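Side-chain contacts in catechol 2,3-dioxygenase (Pseudomonas sp. KL28, PDB 3HPY), which probably opens the aromatic ring of catechol with dioxygen, next to its pair of hydroxyls, using an active-site iron in aromatic hydrocarbon breakdown: residues C[24-29]-C[56-61]; C[219-222]-C[226-229]; C[145-150]-C[232-237]. One frame throughout, in Å; residues are numbered along the deposited sequence.

Interaction 1 of 3, residues C[24-29]-C[56-61]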
# COMPACT_ATOMS: atom_id res chain seq x y z
N HIS C 24 -24.62 -17.29 -0.81
CA HIS C 24 -24.57 -15.83 -0.85
C HIS C 24 -23.28 -15.30 -0.25
O HIS C 24 -22.61 -14.46 -0.85
CB HIS C 24 -25.75 -15.26 -0.06
CG HIS C 24 -25.63 -13.80 0.22
ND1 HIS C 24 -25.89 -12.83 -0.73
CD2 HIS C 24 -25.25 -13.13 1.34
CE1 HIS C 24 -25.67 -11.64 -0.21
NE2 HIS C 24 -25.28 -11.79 1.04
N PHE C 25 -22.94 -15.80 0.93
CA PHE C 25 -21.74 -15.35 1.61
C PHE C 25 -20.45 -15.57 0.81
O PHE C 25 -19.74 -14.63 0.49
CB PHE C 25 -21.61 -16.01 2.99
CG PHE C 25 -20.34 -15.67 3.70
CD1 PHE C 25 -19.23 -16.50 3.59
CD2 PHE C 25 -20.23 -14.50 4.45
CE1 PHE C 25 -18.03 -16.18 4.22
CE2 PHE C 25 -19.03 -14.17 5.08
CZ PHE C 25 -17.94 -15.01 4.97
N TYR C 26 -20.17 -16.83 0.47
CA TYR C 26 -18.96 -17.15 -0.27
C TYR C 26 -18.91 -16.60 -1.68
O TYR C 26 -17.84 -16.52 -2.27
CB TYR C 26 -18.75 -18.67 -0.30
CG TYR C 26 -18.22 -19.23 0.99
CD1 TYR C 26 -16.92 -18.91 1.42
CD2 TYR C 26 -19.00 -20.04 1.81
CE1 TYR C 26 -16.43 -19.39 2.64
CE2 TYR C 26 -18.51 -20.53 3.03
CZ TYR C 26 -17.22 -20.20 3.43
OH TYR C 26 -16.72 -20.68 4.62
N ARG C 27 -20.05 -16.19 -2.22
CA ARG C 27 -20.03 -15.67 -3.58
C ARG C 27 -20.05 -14.15 -3.65
O ARG C 27 -19.31 -13.54 -4.42
CB ARG C 27 -21.21 -16.23 -4.38
CG ARG C 27 -20.88 -16.43 -5.84
CD ARG C 27 -21.98 -15.95 -6.75
NE ARG C 27 -23.20 -16.74 -6.63
CZ ARG C 27 -24.22 -16.65 -7.47
NH1 ARG C 27 -24.17 -15.80 -8.48
NH2 ARG C 27 -25.30 -17.42 -7.30
N ASN C 28 -20.90 -13.53 -2.82
CA ASN C 28 -21.05 -12.09 -2.80
C ASN C 28 -20.21 -11.37 -1.75
O ASN C 28 -19.95 -10.17 -1.88
CB ASN C 28 -22.53 -11.76 -2.60
CG ASN C 28 -23.39 -12.31 -3.71
OD1 ASN C 28 -24.57 -12.61 -3.51
ND2 ASN C 28 -22.81 -12.44 -4.90
N VAL C 29 -19.80 -12.09 -0.72
CA VAL C 29 -18.97 -11.50 0.32
C VAL C 29 -17.50 -11.86 0.14
O VAL C 29 -16.67 -10.99 -0.06
CB VAL C 29 -19.40 -11.95 1.72
CG1 VAL C 29 -18.49 -11.30 2.77
CG2 VAL C 29 -20.85 -11.58 1.97
N TYR C 56 -13.08 -24.73 -3.44
CA TYR C 56 -13.92 -24.66 -2.25
C TYR C 56 -15.32 -25.15 -2.57
O TYR C 56 -15.97 -24.65 -3.51
CB TYR C 56 -13.99 -23.22 -1.73
CG TYR C 56 -14.30 -23.12 -0.25
CD1 TYR C 56 -13.30 -23.30 0.70
CD2 TYR C 56 -15.59 -22.82 0.19
CE1 TYR C 56 -13.57 -23.18 2.07
CE2 TYR C 56 -15.88 -22.69 1.56
CZ TYR C 56 -14.86 -22.87 2.49
OH TYR C 56 -15.12 -22.70 3.83
N ILE C 57 -15.80 -26.12 -1.80
CA ILE C 57 -17.13 -26.67 -2.01
C ILE C 57 -17.90 -26.79 -0.70
O ILE C 57 -17.39 -27.33 0.28
CB ILE C 57 -17.07 -28.08 -2.67
CG1 ILE C 57 -16.07 -28.10 -3.83
CG2 ILE C 57 -18.42 -28.43 -3.24
CD1 ILE C 57 -14.68 -28.58 -3.46
N ILE C 58 -19.12 -26.28 -0.68
CA ILE C 58 -19.92 -26.34 0.53
C ILE C 58 -21.07 -27.33 0.40
O ILE C 58 -21.59 -27.57 -0.70
CB ILE C 58 -20.47 -24.95 0.92
CG1 ILE C 58 -21.05 -24.25 -0.31
CG2 ILE C 58 -19.36 -24.12 1.55
CD1 ILE C 58 -21.85 -23.02 0.00
N ARG C 59 -21.46 -27.89 1.54
CA ARG C 59 -22.53 -28.87 1.61
C ARG C 59 -23.35 -28.66 2.89
O ARG C 59 -22.79 -28.67 3.99
CB ARG C 59 -21.93 -30.28 1.61
CG ARG C 59 -22.93 -31.40 1.82
CD ARG C 59 -22.23 -32.76 1.74
NE ARG C 59 -21.31 -33.01 2.84
CZ ARG C 59 -21.66 -33.52 4.02
NH1 ARG C 59 -22.93 -33.83 4.25
NH2 ARG C 59 -20.75 -33.72 4.96
N GLU C 60 -24.66 -28.47 2.74
CA GLU C 60 -25.53 -28.26 3.89
C GLU C 60 -25.56 -29.50 4.76
O GLU C 60 -26.22 -30.48 4.43
CB GLU C 60 -26.96 -27.91 3.45
CG GLU C 60 -27.88 -27.56 4.62
CD GLU C 60 -29.29 -27.20 4.19
OE1 GLU C 60 -29.46 -26.23 3.42
OE2 GLU C 60 -30.24 -27.90 4.61
N ALA C 61 -24.83 -29.46 5.87
CA ALA C 61 -24.79 -30.61 6.76
C ALA C 61 -25.40 -30.29 8.11
O ALA C 61 -25.64 -29.13 8.45
CB ALA C 61 -23.36 -31.08 6.94
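Tyr26 of helix 19-29 and Tyr56 of strand 56-60 meet both ring to ring and hydroxyl to hydroxyl, with Ile58, two places further along the strand, completing the contact. Tyr56 OH donates to Tyr26 OH over 2.7 Å, and Tyr26 OH makes a second hydrogen bond, to Asp260 OD2, giving these buried polar atoms partners inside the protein. The rings themselves are neither stacked nor edge-to-face: their planes stand at 46° and their centroids are 4.7 Å apart. Tyr56 CE2 lies 3.4 Å above one face of the Tyr26 ring, displaced toward its rim, whereas Phe25 CD1 covers the opposite face near its centre. Tyrosine suits both places because a flat ring gives a broad apolar surface for packing and its para hydroxyl a polar end for the bond. The CB of Tyr56 points toward the helix, and chi1 of -155°, roughly anti to the backbone N, sets the ring beside that of Tyr26; the two side chains cross at about a right angle. Ile58 brings its branch methyl CG2 to 4.0 Å from Tyr26 CE2, a compact apolar filler beside the ring. Strand 9-16, helix 19-29 and strands 33-37, 43-46 and 56-60 follow one another in beta-alpha-beta-beta-beta order, the topology of the vicinal oxygen chelate fold, and the contact is the typical packing of its helix on its curved sheet.

Interaction 2 of 3, residues C[219-222]-C[226-229]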
# COMPACT_ATOMS: atom_id res chain seq x y z
N PHE C 219 -7.28 -17.93 2.43
CA PHE C 219 -7.30 -17.37 1.08
C PHE C 219 -6.25 -16.28 0.93
O PHE C 219 -6.07 -15.42 1.80
CB PHE C 219 -8.70 -16.83 0.76
CG PHE C 219 -9.77 -17.89 0.79
CD1 PHE C 219 -10.33 -18.31 2.00
CD2 PHE C 219 -10.19 -18.49 -0.39
CE1 PHE C 219 -11.28 -19.31 2.03
CE2 PHE C 219 -11.15 -19.51 -0.38
CZ PHE C 219 -11.70 -19.92 0.84
N LEU C 220 -5.54 -16.31 -0.20
CA LEU C 220 -4.49 -15.34 -0.46
C LEU C 220 -5.00 -14.02 -1.00
O LEU C 220 -5.90 -13.99 -1.83
CB LEU C 220 -3.47 -15.94 -1.44
CG LEU C 220 -2.21 -15.12 -1.76
CD1 LEU C 220 -1.41 -14.91 -0.49
CD2 LEU C 220 -1.36 -15.86 -2.80
N LEU C 221 -4.42 -12.92 -0.51
CA LEU C 221 -4.77 -11.58 -0.96
C LEU C 221 -3.53 -10.98 -1.63
O LEU C 221 -2.42 -11.44 -1.42
CB LEU C 221 -5.20 -10.70 0.21
CG LEU C 221 -6.69 -10.30 0.24
CD1 LEU C 221 -7.55 -11.54 0.08
CD2 LEU C 221 -7.02 -9.57 1.54
N GLU C 222 -3.74 -9.94 -2.44
CA GLU C 222 -2.66 -9.29 -3.18
C GLU C 222 -1.76 -8.34 -2.40
O GLU C 222 -0.55 -8.33 -2.60
CB GLU C 222 -3.24 -8.53 -4.38
CG GLU C 222 -3.67 -9.40 -5.53
CD GLU C 222 -2.52 -9.71 -6.48
OE1 GLU C 222 -2.36 -8.97 -7.47
OE2 GLU C 222 -1.77 -10.67 -6.22
N GLN C 226 -5.29 -4.62 0.40
CA GLN C 226 -6.41 -5.51 0.11
C GLN C 226 -6.92 -6.14 1.41
O GLN C 226 -8.08 -6.52 1.51
CB GLN C 226 -6.02 -6.59 -0.89
CG GLN C 226 -5.97 -6.10 -2.33
CD GLN C 226 -7.24 -5.39 -2.74
OE1 GLN C 226 -7.23 -4.17 -2.95
NE2 GLN C 226 -8.33 -6.13 -2.86
N VAL C 227 -6.05 -6.23 2.42
CA VAL C 227 -6.45 -6.81 3.70
C VAL C 227 -7.41 -5.85 4.40
O VAL C 227 -8.39 -6.27 5.02
CB VAL C 227 -5.23 -7.09 4.60
CG1 VAL C 227 -5.69 -7.63 5.95
CG2 VAL C 227 -4.33 -8.13 3.94
N LEU C 228 -7.11 -4.56 4.31
CA LEU C 228 -7.96 -3.54 4.91
C LEU C 228 -9.34 -3.61 4.27
O LEU C 228 -10.35 -3.68 4.95
CB LEU C 228 -7.36 -2.16 4.66
CG LEU C 228 -8.27 -0.98 5.00
CD1 LEU C 228 -8.70 -1.09 6.46
CD2 LEU C 228 -7.53 0.33 4.73
N ARG C 229 -9.36 -3.60 2.94
CA ARG C 229 -10.61 -3.66 2.20
C ARG C 229 -11.43 -4.90 2.58
O ARG C 229 -12.66 -4.84 2.62
CB ARG C 229 -10.25 -3.65 0.72
CG ARG C 229 -11.29 -4.15 -0.24
CD ARG C 229 -10.83 -3.79 -1.63
NE ARG C 229 -11.90 -3.94 -2.60
CZ ARG C 229 -12.49 -5.10 -2.89
NH1 ARG C 229 -12.13 -6.22 -2.28
NH2 ARG C 229 -13.46 -5.12 -3.81
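The CA atoms of Glu222 and Gln226 come within 6.3 Å of each other as the chain leaves strand 213-220 and winds at once into helix 224-236. Leu221 and Gln226 share the largest part of the contact. The CB of Leu221 points toward the helix and, with chi1 at -111°, far from a staggered value, its branched end lies against the helical backbone. There CD2 sits 3.2 Å from Gln226 O, a tight approach of a methyl to a carbonyl oxygen, and 3.6 Å from Val227 CA. The same methyl reaches Val227 CG2 at 3.9 Å. Leu221 CG meanwhile rests 3.9 Å from Gln226 CB, the two side chains crossing at about a right angle. Gln226 thus offers only the aliphatic root of its side chain; a bend at chi2 (-52°) helps lead the amide away from the strand end. Glu222 behaves alike, touching with CB, 4.2 Å from Gln226 CG, while its carboxylate turns away. Glutamate and glutamine suit this partly exposed side, where aliphatic roots can pack while polar ends lead away; leucine and valine suit the buried side. Beneath them, Leu221 packs on Thr268 and Met270 and Val227 on Met270, all of strand 265-270. Farther along the helix, Leu228 packs on Trp224 of a second subunit and Arg229 forms a salt bridge with Glu144 of a third, so the helix lies between its own sheet and neighbouring subunits.

Interaction 3 of 3, residues C[145-150]-C[232-237]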
# COMPACT_ATOMS: atom_id res chain seq x y z
N HIS C 145 -15.21 -8.01 -6.98
CA HIS C 145 -16.46 -8.59 -6.53
C HIS C 145 -16.23 -9.16 -5.15
O HIS C 145 -15.65 -10.24 -4.99
CB HIS C 145 -16.90 -9.70 -7.49
CG HIS C 145 -18.21 -10.33 -7.13
ND1 HIS C 145 -19.41 -9.67 -7.24
CD2 HIS C 145 -18.50 -11.57 -6.68
CE1 HIS C 145 -20.39 -10.48 -6.88
NE2 HIS C 145 -19.86 -11.64 -6.54
N GLY C 146 -16.71 -8.44 -4.14
CA GLY C 146 -16.50 -8.89 -2.78
C GLY C 146 -15.01 -8.87 -2.50
O GLY C 146 -14.26 -8.20 -3.21
N ILE C 147 -14.57 -9.58 -1.47
CA ILE C 147 -13.16 -9.62 -1.11
C ILE C 147 -12.33 -10.15 -2.29
O ILE C 147 -11.26 -9.62 -2.61
CB ILE C 147 -12.97 -10.52 0.12
CG1 ILE C 147 -13.86 -9.99 1.25
CG2 ILE C 147 -11.50 -10.53 0.56
CD1 ILE C 147 -13.83 -10.83 2.52
N ALA C 148 -12.86 -11.19 -2.93
CA ALA C 148 -12.26 -11.82 -4.11
C ALA C 148 -10.80 -12.25 -3.97
O ALA C 148 -9.92 -11.69 -4.61
CB ALA C 148 -12.42 -10.88 -5.32
N PRO C 149 -10.53 -13.28 -3.16
CA PRO C 149 -9.15 -13.73 -2.99
C PRO C 149 -8.57 -14.33 -4.27
O PRO C 149 -9.31 -14.63 -5.21
CB PRO C 149 -9.25 -14.72 -1.84
CG PRO C 149 -10.61 -15.33 -2.07
CD PRO C 149 -11.47 -14.13 -2.40
N ILE C 150 -7.25 -14.53 -4.28
CA ILE C 150 -6.52 -15.05 -5.43
C ILE C 150 -6.32 -16.57 -5.50
O ILE C 150 -6.21 -17.13 -6.59
CB ILE C 150 -5.13 -14.36 -5.54
CG1 ILE C 150 -5.31 -12.93 -6.06
CG2 ILE C 150 -4.22 -15.13 -6.48
CD1 ILE C 150 -6.06 -12.01 -5.12
N ASP C 232 -13.11 -3.99 5.69
CA ASP C 232 -14.26 -3.11 5.46
C ASP C 232 -15.43 -3.91 4.94
O ASP C 232 -16.56 -3.74 5.40
CB ASP C 232 -13.95 -2.02 4.43
CG ASP C 232 -12.80 -1.13 4.84
OD1 ASP C 232 -12.66 -0.86 6.05
OD2 ASP C 232 -12.05 -0.69 3.94
N ILE C 233 -15.17 -4.77 3.97
CA ILE C 233 -16.23 -5.59 3.40
C ILE C 233 -16.85 -6.48 4.48
O ILE C 233 -18.07 -6.65 4.52
CB ILE C 233 -15.70 -6.43 2.22
CG1 ILE C 233 -15.18 -5.48 1.13
CG2 ILE C 233 -16.82 -7.31 1.65
CD1 ILE C 233 -14.44 -6.17 -0.01
N MET C 234 -16.03 -7.02 5.37
CA MET C 234 -16.55 -7.85 6.43
C MET C 234 -17.55 -7.07 7.30
O MET C 234 -18.62 -7.58 7.64
CB MET C 234 -15.42 -8.38 7.31
CG MET C 234 -14.58 -9.45 6.62
SD MET C 234 -13.17 -9.92 7.60
CE MET C 234 -12.40 -11.04 6.45
N SER C 235 -17.21 -5.82 7.62
CA SER C 235 -18.07 -4.99 8.45
C SER C 235 -19.37 -4.61 7.74
O SER C 235 -20.45 -4.66 8.33
CB SER C 235 -17.34 -3.71 8.88
OG SER C 235 -18.18 -2.91 9.68
N MET C 236 -19.25 -4.22 6.48
CA MET C 236 -20.41 -3.84 5.69
C MET C 236 -21.42 -4.99 5.65
O MET C 236 -22.62 -4.75 5.55
CB MET C 236 -19.98 -3.47 4.27
CG MET C 236 -19.07 -2.24 4.18
SD MET C 236 -18.33 -2.00 2.54
CE MET C 236 -19.45 -0.80 1.80
N ASN C 237 -20.94 -6.23 5.73
CA ASN C 237 -21.84 -7.37 5.71
C ASN C 237 -22.03 -7.99 7.09
O ASN C 237 -22.46 -9.14 7.21
CB ASN C 237 -21.35 -8.43 4.72
CG ASN C 237 -21.36 -7.94 3.30
OD1 ASN C 237 -20.40 -7.31 2.84
ND2 ASN C 237 -22.44 -8.21 2.58
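A buried contact without hydrogen bonds across it, made by aliphatic groups on side chains and on loop backbone, joins Gly146 and Ile147, in the connection between strands 117-121 and 151-159, to Ile233 and Met234 near the end of helix 224-236. Its centre is the pair of isoleucines, whose CA atoms are 6.8 Å apart. Ile233 points toward the loop and uses both branches. Its CG2 meets Ile147 CG1 at 4.0 Å, while the terminal methyl CD1 presses on the peptide link itself, 3.7 Å from both Gly146 C and Ile147 N. This second touch depends on the extended far end of Ile233 (chi2 171°), which carries CD1 past the branch point to the loop backbone. A beta-branched residue fits well here, since one arm can meet a side chain and the other the main chain. Gly146 adopts a positive phi of 65°, a conformation that glycine enters readily, and presents bare backbone to the methyl. Ile147 also stretches its chain, so that CD1 stands 4.2 Å from Met234 CE, the two side chains crossing at about a right angle. The unbranched methionine, extended beyond CG, also packs on Phe266 and Thr268 of strand 265-270. On another flank, Ile233 packs on Trp139 of a neighbouring subunit. Strand 213-220, helix 224-236 and the antiparallel strands that follow recall the beta-alpha-beta-beta-beta unit of two-domain extradiol dioxygenases; here the helix is fastened to the linker that leads from the N-terminal domain into the iron-binding one.

Overall arrangement
All three contacts pack a helix against what lies beside it, but they differ in burial and chemistry. Interactions 1 and 3 are buried, whereas interaction 2 is only partly so and includes the aliphatic parts of partly exposed polar residues. Interaction 1 alone contains a hydrogen bond across its segments; the other two rely on aliphatic packing. Interactions 2 and 3 use earlier and later parts of helix 224-236, their centres 9 Å apart, and are tied directly by Arg229 NH1 to Gly146 O at 3.1 Å. The linker then reaches interaction 1, where Ile147 N probably hydrogen-bonds to Val29 O, while Tyr56 packs on Phe219, joining the two domains.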